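Local structure of Poly(Beta-D-mannuronate) lyase (Pseudopedobacter saltans, 7O79) at residues S111-G116 with P165-N170; S9-A14 with G29-V34; I258-A261 with H266-N269. The protein probably cleaves poly(beta-D-mannuronate) in alginate as a family 6 polysaccharide lyase built on a parallel beta-helix. All coordinates share one frame; numbering follows the deposited sequence.

Interaction 1 (S111-G116 with P165-N170); sequences SQKSTG and PYTPDN
K113 reaches across the surface of a parallel beta-helix to form a salt bridge with D169. Both residues sit in surface loops of the solenoid, two coils apart. K113 lies in a type I turn from Q112 to T115. Its side chain leaves with CG anti to the backbone N (chi1 169°) and bends at chi3, which brings the ammonium to the carboxylate. K113 NZ donates to D169 OD2 at 2.7 Å, from above the carboxylate plane and 36° out of it. D169 OD1 is 3.0 Å from K113 NZ, so the charge faces both oxygens. OD2 also has T167 OG1 as a donor, but that bond is very short as modelled and its length is doubtful. T167 OG1 in turn accepts a weak bond from R172 NH1. P168 is the centre of an inverse gamma turn, which sets T167 and D169 close together. Without the D169 carboxylate, as with an alanine here, K113 NZ would probably lose its anionic mate and the T167 hydroxyl this acceptor. M140, from the intervening coil, touches the D169 side chain and bonds to the K113 backbone. Lower down the lysine, K113 CD lies 3.8 Å from T167 OG1.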
ATOM      1  N   SER A 111      -8.946  15.517  17.427  1.00 34.79           N
ATOM      2  CA  SER A 111      -8.112  16.630  17.874  1.00 37.08           C
ATOM      3  C   SER A 111      -6.696  16.180  18.234  1.00 33.80           C
ATOM      4  O   SER A 111      -5.740  16.918  17.985  1.00 37.93           O
ATOM      5  CB  SER A 111      -8.767  17.374  19.044  1.00 35.33           C
ATOM      6  OG  SER A 111      -9.009  16.510  20.130  1.00 45.71           O
ATOM      7  N   GLN A 112      -6.514  14.995  18.818  1.00 38.23           N
ATOM      8  CA  GLN A 112      -5.163  14.524  19.103  1.00 37.62           C
ATOM      9  C   GLN A 112      -4.756  13.573  17.977  1.00 36.84           C
ATOM     10  O   GLN A 112      -5.529  12.682  17.617  1.00 36.10           O
ATOM     11  CB  GLN A 112      -4.991  13.752  20.427  1.00 37.94           C
ATOM     12  CG  GLN A 112      -5.074  14.465  21.820  1.00 46.93           C
ATOM     13  CD  GLN A 112      -6.480  14.900  22.230  1.00 52.13           C
ATOM     14  OE1 GLN A 112      -6.768  16.072  22.430  1.00 54.31           O
ATOM     15  NE2 GLN A 112      -7.327  13.891  22.522  1.00 51.55           N
ATOM     16  N   LYS A 113      -3.528  13.717  17.473  1.00 34.70           N
ATOM     17  CA  LYS A 113      -2.976  12.730  16.545  1.00 34.44           C
ATOM     18  C   LYS A 113      -3.008  11.319  17.128  1.00 35.83           C
ATOM     19  O   LYS A 113      -3.228  10.340  16.407  1.00 32.09           O
ATOM     20  CB  LYS A 113      -1.545  13.128  16.175  1.00 33.94           C
ATOM     21  CG  LYS A 113      -0.755  12.054  15.430  1.00 33.63           C
ATOM     22  CD  LYS A 113       0.663  12.519  15.135  1.00 32.31           C
ATOM     23  CE  LYS A 113       1.570  12.484  16.371  1.00 33.81           C
ATOM     24  NZ  LYS A 113       2.995  12.731  15.972  1.00 33.42           N
ATOM     25  N   SER A 114      -2.796  11.193  18.435  1.00 34.10           N
ATOM     26  CA  SER A 114      -2.766   9.894  19.095  1.00 32.40           C
ATOM     27  C   SER A 114      -4.127   9.202  19.148  1.00 30.69           C
ATOM     28  O   SER A 114      -4.185   8.025  19.507  1.00 32.53           O
ATOM     29  CB  SER A 114      -2.236  10.076  20.505  1.00 37.20           C
ATOM     30  OG  SER A 114      -3.165  10.862  21.233  1.00 35.76           O
ATOM     31  N   THR A 115      -5.214   9.890  18.822  1.00 35.76           N
ATOM     32  CA  THR A 115      -6.515   9.236  18.704  1.00 34.69           C
ATOM     33  C   THR A 115      -6.532   8.538  17.345  1.00 29.93           C
ATOM     34  O   THR A 115      -6.866   9.134  16.315  1.00 29.51           O
ATOM     35  CB  THR A 115      -7.639  10.252  18.844  1.00 33.92           C
ATOM     36  OG1 THR A 115      -7.550  10.875  20.132  1.00 37.33           O
ATOM     37  CG2 THR A 115      -9.002   9.569  18.722  1.00 31.12           C
ATOM     38  N   GLY A 116      -6.142   7.265  17.338  1.00 30.24           N
ATOM     39  CA  GLY A 116      -5.970   6.525  16.095  1.00 28.33           C
ATOM     40  C   GLY A 116      -7.231   5.835  15.595  1.00 27.15           C
ATOM     41  O   GLY A 116      -8.029   5.318  16.377  1.00 29.34           O
ATOM     42  N   PRO A 165      -1.001  14.973   5.628  1.00 26.23           N
ATOM     43  CA  PRO A 165       0.110  15.748   6.200  1.00 29.58           C
ATOM     44  C   PRO A 165       1.184  14.871   6.834  1.00 25.92           C
ATOM     45  O   PRO A 165       0.913  13.828   7.434  1.00 24.25           O
ATOM     46  CB  PRO A 165      -0.573  16.656   7.230  1.00 28.87           C
ATOM     47  CG  PRO A 165      -1.885  16.048   7.500  1.00 33.68           C
ATOM     48  CD  PRO A 165      -2.292  15.308   6.249  1.00 27.64           C
ATOM     49  N   TYR A 166       2.427  15.309   6.666  1.00 27.98           N
ATOM     50  CA  TYR A 166       3.583  14.552   7.109  1.00 26.10           C
ATOM     51  C   TYR A 166       3.809  14.711   8.604  1.00 27.91           C
ATOM     52  O   TYR A 166       3.891  15.835   9.105  1.00 31.33           O
ATOM     53  CB  TYR A 166       4.815  15.029   6.352  1.00 25.33           C
ATOM     54  CG  TYR A 166       6.134  14.529   6.897  1.00 27.84           C
ATOM     55  CD1 TYR A 166       6.391  13.163   7.006  1.00 24.18           C
ATOM     56  CD2 TYR A 166       7.150  15.424   7.246  1.00 25.36           C
ATOM     57  CE1 TYR A 166       7.606  12.692   7.479  1.00 25.22           C
ATOM     58  CE2 TYR A 166       8.374  14.966   7.711  1.00 26.12           C
ATOM     59  CZ  TYR A 166       8.601  13.602   7.816  1.00 25.64           C
ATOM     60  OH  TYR A 166       9.813  13.138   8.262  1.00 26.71           O
ATOM     61  N   THR A 167       3.899  13.584   9.321  1.00 24.89           N
ATOM     62  CA  THR A 167       4.509  13.551  10.666  1.00 24.55           C
ATOM     63  C   THR A 167       5.252  12.218  10.706  1.00 28.11           C
ATOM     64  O   THR A 167       4.680  11.176  10.320  1.00 27.64           O
ATOM     65  CB  THR A 167       3.537  13.652  11.853  1.00 27.80           C
ATOM     66  OG1 THR A 167       2.819  12.413  12.009  1.00 28.37           O
ATOM     67  CG2 THR A 167       2.545  14.819  11.698  1.00 28.82           C
ATOM     68  N   PRO A 168       6.512  12.201  11.146  1.00 26.68           N
ATOM     69  CA  PRO A 168       7.261  10.932  11.126  1.00 23.20           C
ATOM     70  C   PRO A 168       6.816  10.009  12.259  1.00 29.08           C
ATOM     71  O   PRO A 168       7.434   9.910  13.321  1.00 24.98           O
ATOM     72  CB  PRO A 168       8.713  11.390  11.271  1.00 26.48           C
ATOM     73  CG  PRO A 168       8.636  12.731  11.988  1.00 26.74           C
ATOM     74  CD  PRO A 168       7.311  13.344  11.628  1.00 25.07           C
ATOM     75  N   ASP A 169       5.696   9.315  12.031  1.00 25.02           N
ATOM     76  CA  ASP A 169       5.102   8.414  13.023  1.00 29.62           C
ATOM     77  C   ASP A 169       4.762   7.099  12.339  1.00 28.63           C
ATOM     78  O   ASP A 169       3.735   7.019  11.657  1.00 25.10           O
ATOM     79  CB  ASP A 169       3.846   9.010  13.649  1.00 26.58           C
ATOM     80  CG  ASP A 169       4.132  10.240  14.463  1.00 31.33           C
ATOM     81  OD1 ASP A 169       4.413  10.084  15.664  1.00 35.84           O
ATOM     82  OD2 ASP A 169       4.058  11.357  13.898  1.00 26.36           O
ATOM     83  N   ASN A 170       5.598   6.079  12.538  1.00 28.50           N
ATOM     84  CA  ASN A 170       5.295   4.744  12.034  1.00 30.73           C
ATOM     85  C   ASN A 170       3.874   4.324  12.398  1.00 30.85           C
ATOM     86  O   ASN A 170       3.455   4.417  13.555  1.00 26.75           O
ATOM     87  CB  ASN A 170       6.292   3.731  12.593  1.00 29.16           C
ATOM     88  CG  ASN A 170       6.381   2.490  11.741  1.00 31.23           C
ATOM     89  OD1 ASN A 170       6.386   2.567  10.517  1.00 37.55           O
ATOM     90  ND2 ASN A 170       6.434   1.337  12.381  1.00 34.42           N
TER

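Interaction 2 (S9-A14 with G29-V34); sequences SELNKA and GEWKDV
Helix residues 9-14 face strand 29-32 and the turn after it, with L11 and V34 the nearest CA pair at 9.7 Å. Side chains bridge the gap and no hydrogen bond crosses it. Residues 29-32 are strand. D33 then takes a left-handed backbone conformation (phi 54°, psi 50°) that turns the chain, and W31 before it and V34 after it both point toward the helix. The helix 8-17 lies at the N-terminal end of the parallel beta-helix, where it caps the first coil, as in other solenoids of this kind. L11 has its CG anti to the backbone N (chi1 178°), which carries the isobutyl group out toward the strand. Its CD2 does most of the touching. L11 CD2 lies 4.1 Å from W31 CZ3, meeting the indole obliquely, and 4.2 Å from V34 CG1. L11 CB also approaches W31 CZ3, at 4.2 Å. L11 also touches I24 and M26 of strand 23-26. The indole touches M26, V58 and L60. The polar end of W31 is satisfied, because NE1 donates to Q27 O. V34 packs on L60 as well.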
ATOM      1  N   SER A   9     -33.417   7.321  11.709  1.00 36.73           N
ATOM      2  CA  SER A   9     -34.486   6.374  11.994  1.00 36.96           C
ATOM      3  C   SER A   9     -34.990   5.720  10.711  1.00 35.66           C
ATOM      4  O   SER A   9     -35.113   4.492  10.633  1.00 34.75           O
ATOM      5  CB  SER A   9     -35.620   7.088  12.737  1.00 41.30           C
ATOM      6  OG  SER A   9     -36.793   6.291  12.796  1.00 48.44           O
ATOM      7  N   GLU A  10     -35.277   6.531   9.687  1.00 35.35           N
ATOM      8  CA  GLU A  10     -35.748   5.979   8.422  1.00 36.78           C
ATOM      9  C   GLU A  10     -34.687   5.083   7.781  1.00 35.85           C
ATOM     10  O   GLU A  10     -35.012   4.025   7.228  1.00 33.42           O
ATOM     11  CB  GLU A  10     -36.152   7.108   7.469  1.00 37.47           C
ATOM     12  CG  GLU A  10     -37.205   8.069   8.006  1.00 39.54           C
ATOM     13  CD  GLU A  10     -37.839   8.903   6.904  1.00 41.10           C
ATOM     14  OE1 GLU A  10     -37.182   9.125   5.866  1.00 39.22           O
ATOM     15  OE2 GLU A  10     -39.000   9.333   7.067  1.00 47.04           O
ATOM     16  N   LEU A  11     -33.415   5.488   7.865  1.00 32.56           N
ATOM     17  CA  LEU A  11     -32.314   4.717   7.283  1.00 31.72           C
ATOM     18  C   LEU A  11     -32.231   3.303   7.864  1.00 33.95           C
ATOM     19  O   LEU A  11     -32.113   2.316   7.121  1.00 31.74           O
ATOM     20  CB  LEU A  11     -31.002   5.468   7.510  1.00 32.49           C
ATOM     21  CG  LEU A  11     -29.729   4.791   7.015  1.00 29.49           C
ATOM     22  CD1 LEU A  11     -29.807   4.504   5.500  1.00 28.84           C
ATOM     23  CD2 LEU A  11     -28.536   5.662   7.375  1.00 29.66           C
ATOM     24  N   ASN A  12     -32.273   3.181   9.193  1.00 31.66           N
ATOM     25  CA  ASN A  12     -32.188   1.852   9.792  1.00 34.59           C
ATOM     26  C   ASN A  12     -33.411   1.002   9.454  1.00 35.11           C
ATOM     27  O   ASN A  12     -33.284  -0.216   9.281  1.00 33.32           O
ATOM     28  CB  ASN A  12     -31.989   1.959  11.307  1.00 30.95           C
ATOM     29  CG  ASN A  12     -30.652   2.615  11.673  1.00 39.13           C
ATOM     30  OD1 ASN A  12     -29.693   2.570  10.900  1.00 36.32           O
ATOM     31  ND2 ASN A  12     -30.593   3.233  12.845  1.00 37.75           N
ATOM     32  N   LYS A  13     -34.591   1.621   9.328  1.00 34.07           N
ATOM     33  CA  LYS A  13     -35.774   0.881   8.885  1.00 36.27           C
ATOM     34  C   LYS A  13     -35.588   0.360   7.465  1.00 34.49           C
ATOM     35  O   LYS A  13     -35.890  -0.803   7.173  1.00 35.50           O
ATOM     36  CB  LYS A  13     -37.020   1.768   8.971  1.00 37.36           C
ATOM     37  CG  LYS A  13     -37.483   2.085  10.396  1.00 41.21           C
ATOM     38  CD  LYS A  13     -39.002   2.261  10.479  1.00 42.81           C
ATOM     39  N   ALA A  14     -35.102   1.218   6.563  1.00 33.58           N
ATOM     40  CA  ALA A  14     -34.848   0.796   5.191  1.00 33.52           C
ATOM     41  C   ALA A  14     -33.811  -0.319   5.133  1.00 32.08           C
ATOM     42  O   ALA A  14     -33.953  -1.265   4.350  1.00 31.61           O
ATOM     43  CB  ALA A  14     -34.400   1.988   4.353  1.00 29.40           C
ATOM     44  N   GLY A  29     -28.149  16.884   2.646  1.00 35.23           N
ATOM     45  CA  GLY A  29     -27.972  17.646   3.856  1.00 40.38           C
ATOM     46  C   GLY A  29     -26.927  17.012   4.737  1.00 38.80           C
ATOM     47  O   GLY A  29     -26.170  16.130   4.315  1.00 35.82           O
ATOM     48  N   GLU A  30     -26.901  17.456   5.992  1.00 35.22           N
ATOM     49  CA  GLU A  30     -25.936  16.983   6.976  1.00 37.93           C
ATOM     50  C   GLU A  30     -26.556  15.903   7.855  1.00 39.06           C
ATOM     51  O   GLU A  30     -27.639  16.093   8.422  1.00 38.92           O
ATOM     52  CB  GLU A  30     -25.430  18.144   7.828  1.00 36.08           C
ATOM     53  CG  GLU A  30     -24.683  17.720   9.067  1.00 40.38           C
ATOM     54  CD  GLU A  30     -23.846  18.841   9.645  1.00 42.14           C
ATOM     55  OE1 GLU A  30     -23.864  19.945   9.061  1.00 46.00           O
ATOM     56  OE2 GLU A  30     -23.168  18.611  10.671  1.00 40.56           O
ATOM     57  N   TRP A  31     -25.866  14.771   7.963  1.00 35.38           N
ATOM     58  CA  TRP A  31     -26.291  13.639   8.783  1.00 36.07           C
ATOM     59  C   TRP A  31     -25.290  13.516   9.929  1.00 35.04           C
ATOM     60  O   TRP A  31     -24.187  12.993   9.737  1.00 33.05           O
ATOM     61  CB  TRP A  31     -26.344  12.350   7.962  1.00 30.01           C
ATOM     62  CG  TRP A  31     -27.424  12.265   6.910  1.00 33.82           C
ATOM     63  CD1 TRP A  31     -27.567  13.054   5.799  1.00 33.93           C
ATOM     64  CD2 TRP A  31     -28.491  11.303   6.854  1.00 32.67           C
ATOM     65  NE1 TRP A  31     -28.658  12.645   5.067  1.00 33.09           N
ATOM     66  CE2 TRP A  31     -29.242  11.575   5.699  1.00 32.53           C
ATOM     67  CE3 TRP A  31     -28.881  10.244   7.675  1.00 32.48           C
ATOM     68  CZ2 TRP A  31     -30.366  10.826   5.348  1.00 32.16           C
ATOM     69  CZ3 TRP A  31     -30.001   9.496   7.319  1.00 31.90           C
ATOM     70  CH2 TRP A  31     -30.732   9.798   6.179  1.00 30.55           C
ATOM     71  N   LYS A  32     -25.677  13.980  11.120  1.00 34.74           N
ATOM     72  CA  LYS A  32     -24.765  14.065  12.256  1.00 36.56           C
ATOM     73  C   LYS A  32     -24.800  12.797  13.098  1.00 32.31           C
ATOM     74  O   LYS A  32     -25.878  12.298  13.430  1.00 38.24           O
ATOM     75  CB  LYS A  32     -25.112  15.269  13.135  1.00 36.51           C
ATOM     76  CG  LYS A  32     -23.900  16.051  13.605  1.00 38.85           C
ATOM     77  N   ASP A  33     -23.616  12.292  13.451  1.00 33.46           N
ATOM     78  CA  ASP A  33     -23.464  11.172  14.387  1.00 32.74           C
ATOM     79  C   ASP A  33     -24.282   9.947  13.977  1.00 35.88           C
ATOM     80  O   ASP A  33     -25.000   9.353  14.784  1.00 32.49           O
ATOM     81  CB  ASP A  33     -23.824  11.589  15.819  1.00 33.95           C
ATOM     82  CG  ASP A  33     -23.075  12.829  16.282  1.00 38.17           C
ATOM     83  OD1 ASP A  33     -21.852  12.896  16.066  1.00 37.66           O
ATOM     84  OD2 ASP A  33     -23.699  13.722  16.894  1.00 44.09           O
ATOM     85  N   VAL A  34     -24.147   9.536  12.717  1.00 34.16           N
ATOM     86  CA  VAL A  34     -24.864   8.365  12.214  1.00 34.55           C
ATOM     87  C   VAL A  34     -23.878   7.218  12.047  1.00 34.73           C
ATOM     88  O   VAL A  34     -22.991   7.269  11.188  1.00 31.53           O
ATOM     89  CB  VAL A  34     -25.603   8.650  10.899  1.00 36.43           C
ATOM     90  CG1 VAL A  34     -26.522   7.455  10.559  1.00 33.44           C
ATOM     91  CG2 VAL A  34     -26.430   9.925  11.022  1.00 36.01           C
TER

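Interaction 3 (I258-A261 with H266-N269); sequences IRLA and HVVN
V267 points into the core of the parallel beta-helix and meets both I258 and L260. These two belong to strand 255-260, and V267 to strand 266-273, so the contact joins two faces of the solenoid across its interior. The nearest CA atoms, of I258 and V267, are 8.7 Å apart. Each valine methyl has its own partner. V267 CG1 is anti to the backbone N (chi1 173°) and lies 4.2 Å from I258 CD1. V267 CG2 projects beside the backbone N instead and lies 3.8 Å from L260 CD2. The I258 chain has chi1 -62° and a nearly extended chi2, so the terminal methyl CD1 does the reaching. L260 is folded differently. Both its torsions are negative (chi1 -82°), a less common pairing for leucine, and CD2 is the methyl that meets V267. The L260 and V267 side chains pass antiparallel to one another, methyl alongside methyl. I258 and L260 share one side of their strand, while R259 between them points the other way, in the usual alternation. I242 of strand 241-248 touches I258 and L260. Y320 of strand 319-328 touches L260 and V267. With no polar atom taking part across the two segments, the contact rests on the fit of aliphatic methyls, and its contribution is that of hydrophobic burial and dispersion rather than directed bonding.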
ATOM      1  N   ILE A 258      11.164   2.248  -4.707  1.00 21.34           N
ATOM      2  CA  ILE A 258      10.637   0.937  -4.356  1.00 20.69           C
ATOM      3  C   ILE A 258      11.627   0.232  -3.436  1.00 19.57           C
ATOM      4  O   ILE A 258      12.844   0.303  -3.644  1.00 19.88           O
ATOM      5  CB  ILE A 258      10.340   0.121  -5.638  1.00 23.62           C
ATOM      6  CG1 ILE A 258       9.263   0.838  -6.464  1.00 20.40           C
ATOM      7  CG2 ILE A 258       9.919  -1.295  -5.320  1.00 18.96           C
ATOM      8  CD1 ILE A 258       9.223   0.453  -7.947  1.00 21.65           C
ATOM      9  N   ARG A 259      11.100  -0.430  -2.405  1.00 22.20           N
ATOM     10  CA  ARG A 259      11.923  -1.150  -1.440  1.00 18.96           C
ATOM     11  C   ARG A 259      11.296  -2.499  -1.105  1.00 20.45           C
ATOM     12  O   ARG A 259      10.099  -2.573  -0.808  1.00 21.16           O
ATOM     13  CB  ARG A 259      12.112  -0.329  -0.173  1.00 19.81           C
ATOM     14  CG  ARG A 259      12.555  -1.149   1.006  1.00 20.22           C
ATOM     15  CD  ARG A 259      13.249  -0.300   2.047  1.00 21.27           C
ATOM     16  NE  ARG A 259      12.348   0.436   2.931  1.00 21.57           N
ATOM     17  CZ  ARG A 259      11.813  -0.036   4.059  1.00 26.42           C
ATOM     18  NH1 ARG A 259      12.017  -1.298   4.434  1.00 21.69           N
ATOM     19  NH2 ARG A 259      11.051   0.754   4.813  1.00 19.29           N
ATOM     20  N   LEU A 260      12.103  -3.568  -1.157  1.00 20.02           N
ATOM     21  CA  LEU A 260      11.591  -4.917  -0.952  1.00 19.45           C
ATOM     22  C   LEU A 260      12.413  -5.678   0.076  1.00 21.25           C
ATOM     23  O   LEU A 260      13.648  -5.592   0.087  1.00 20.67           O
ATOM     24  CB  LEU A 260      11.603  -5.769  -2.239  1.00 20.81           C
ATOM     25  CG  LEU A 260      10.497  -5.663  -3.291  1.00 22.63           C
ATOM     26  CD1 LEU A 260       9.136  -6.048  -2.686  1.00 22.87           C
ATOM     27  CD2 LEU A 260      10.473  -4.313  -3.941  1.00 24.65           C
ATOM     28  N   ALA A 261      11.719  -6.470   0.896  1.00 18.38           N
ATOM     29  CA  ALA A 261      12.277  -7.672   1.516  1.00 18.23           C
ATOM     30  C   ALA A 261      11.515  -8.884   0.988  1.00 21.51           C
ATOM     31  O   ALA A 261      10.340  -8.776   0.621  1.00 20.81           O
ATOM     32  CB  ALA A 261      12.172  -7.618   3.045  1.00 18.46           C
ATOM     33  N   HIS A 266       8.138  -9.625  -8.328  1.00 22.81           N
ATOM     34  CA  HIS A 266       8.180  -9.170  -9.718  1.00 22.18           C
ATOM     35  C   HIS A 266       8.070  -7.660  -9.678  1.00 20.86           C
ATOM     36  O   HIS A 266       7.023  -7.122  -9.300  1.00 24.29           O
ATOM     37  CB  HIS A 266       7.035  -9.765 -10.549  1.00 20.67           C
ATOM     38  CG  HIS A 266       7.201 -11.218 -10.860  1.00 25.68           C
ATOM     39  ND1 HIS A 266       6.279 -11.928 -11.597  1.00 31.43           N
ATOM     40  CD2 HIS A 266       8.179 -12.099 -10.533  1.00 27.93           C
ATOM     41  CE1 HIS A 266       6.682 -13.183 -11.710  1.00 34.72           C
ATOM     42  NE2 HIS A 266       7.836 -13.311 -11.083  1.00 28.04           N
ATOM     43  N   VAL A 267       9.145  -6.974 -10.027  1.00 22.04           N
ATOM     44  CA  VAL A 267       9.189  -5.521  -9.968  1.00 21.40           C
ATOM     45  C   VAL A 267       9.584  -5.073 -11.366  1.00 20.32           C
ATOM     46  O   VAL A 267      10.765  -5.087 -11.714  1.00 21.12           O
ATOM     47  CB  VAL A 267      10.164  -5.005  -8.899  1.00 20.82           C
ATOM     48  CG1 VAL A 267      10.310  -3.510  -8.984  1.00 21.67           C
ATOM     49  CG2 VAL A 267       9.664  -5.388  -7.522  1.00 20.07           C
ATOM     50  N   VAL A 268       8.593  -4.716 -12.186  1.00 22.86           N
ATOM     51  CA  VAL A 268       8.768  -4.563 -13.634  1.00 23.77           C
ATOM     52  C   VAL A 268       8.016  -3.336 -14.125  1.00 22.15           C
ATOM     53  O   VAL A 268       6.919  -3.031 -13.644  1.00 21.17           O
ATOM     54  CB  VAL A 268       8.288  -5.818 -14.399  1.00 25.94           C
ATOM     55  CG1 VAL A 268       8.705  -5.739 -15.863  1.00 29.08           C
ATOM     56  CG2 VAL A 268       8.857  -7.092 -13.753  1.00 23.02           C
ATOM     57  N   ASN A 269       8.608  -2.639 -15.107  1.00 25.66           N
ATOM     58  CA  ASN A 269       7.958  -1.543 -15.830  1.00 24.34           C
ATOM     59  C   ASN A 269       7.561  -0.379 -14.932  1.00 24.37           C
ATOM     60  O   ASN A 269       6.572   0.310 -15.207  1.00 23.70           O
ATOM     61  CB  ASN A 269       6.746  -2.047 -16.618  1.00 29.18           C
ATOM     62  CG  ASN A 269       7.151  -2.949 -17.770  1.00 35.29           C
ATOM     63  OD1 ASN A 269       8.070  -2.619 -18.521  1.00 30.50           O
ATOM     64  ND2 ASN A 269       6.486  -4.092 -17.905  1.00 31.38           N
TER

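The three contacts follow one another along the chain; none nests within or crosses another. Interaction 2 comes first. It closes a short loop of 14 residues and ties the capping helix to the first coil of the beta-helix. Interaction 1 follows and spans 48 residues. It joins loops two coils apart on the outside of the solenoid. Interaction 3 is the most local, with four residues between its segments, and holds neighbouring faces of the core together. It lies on the opposite side of the chain's centre from the other two. Centres of interactions 2 and 3 are about 45 Å apart, so they mark well-separated levels of the solenoid.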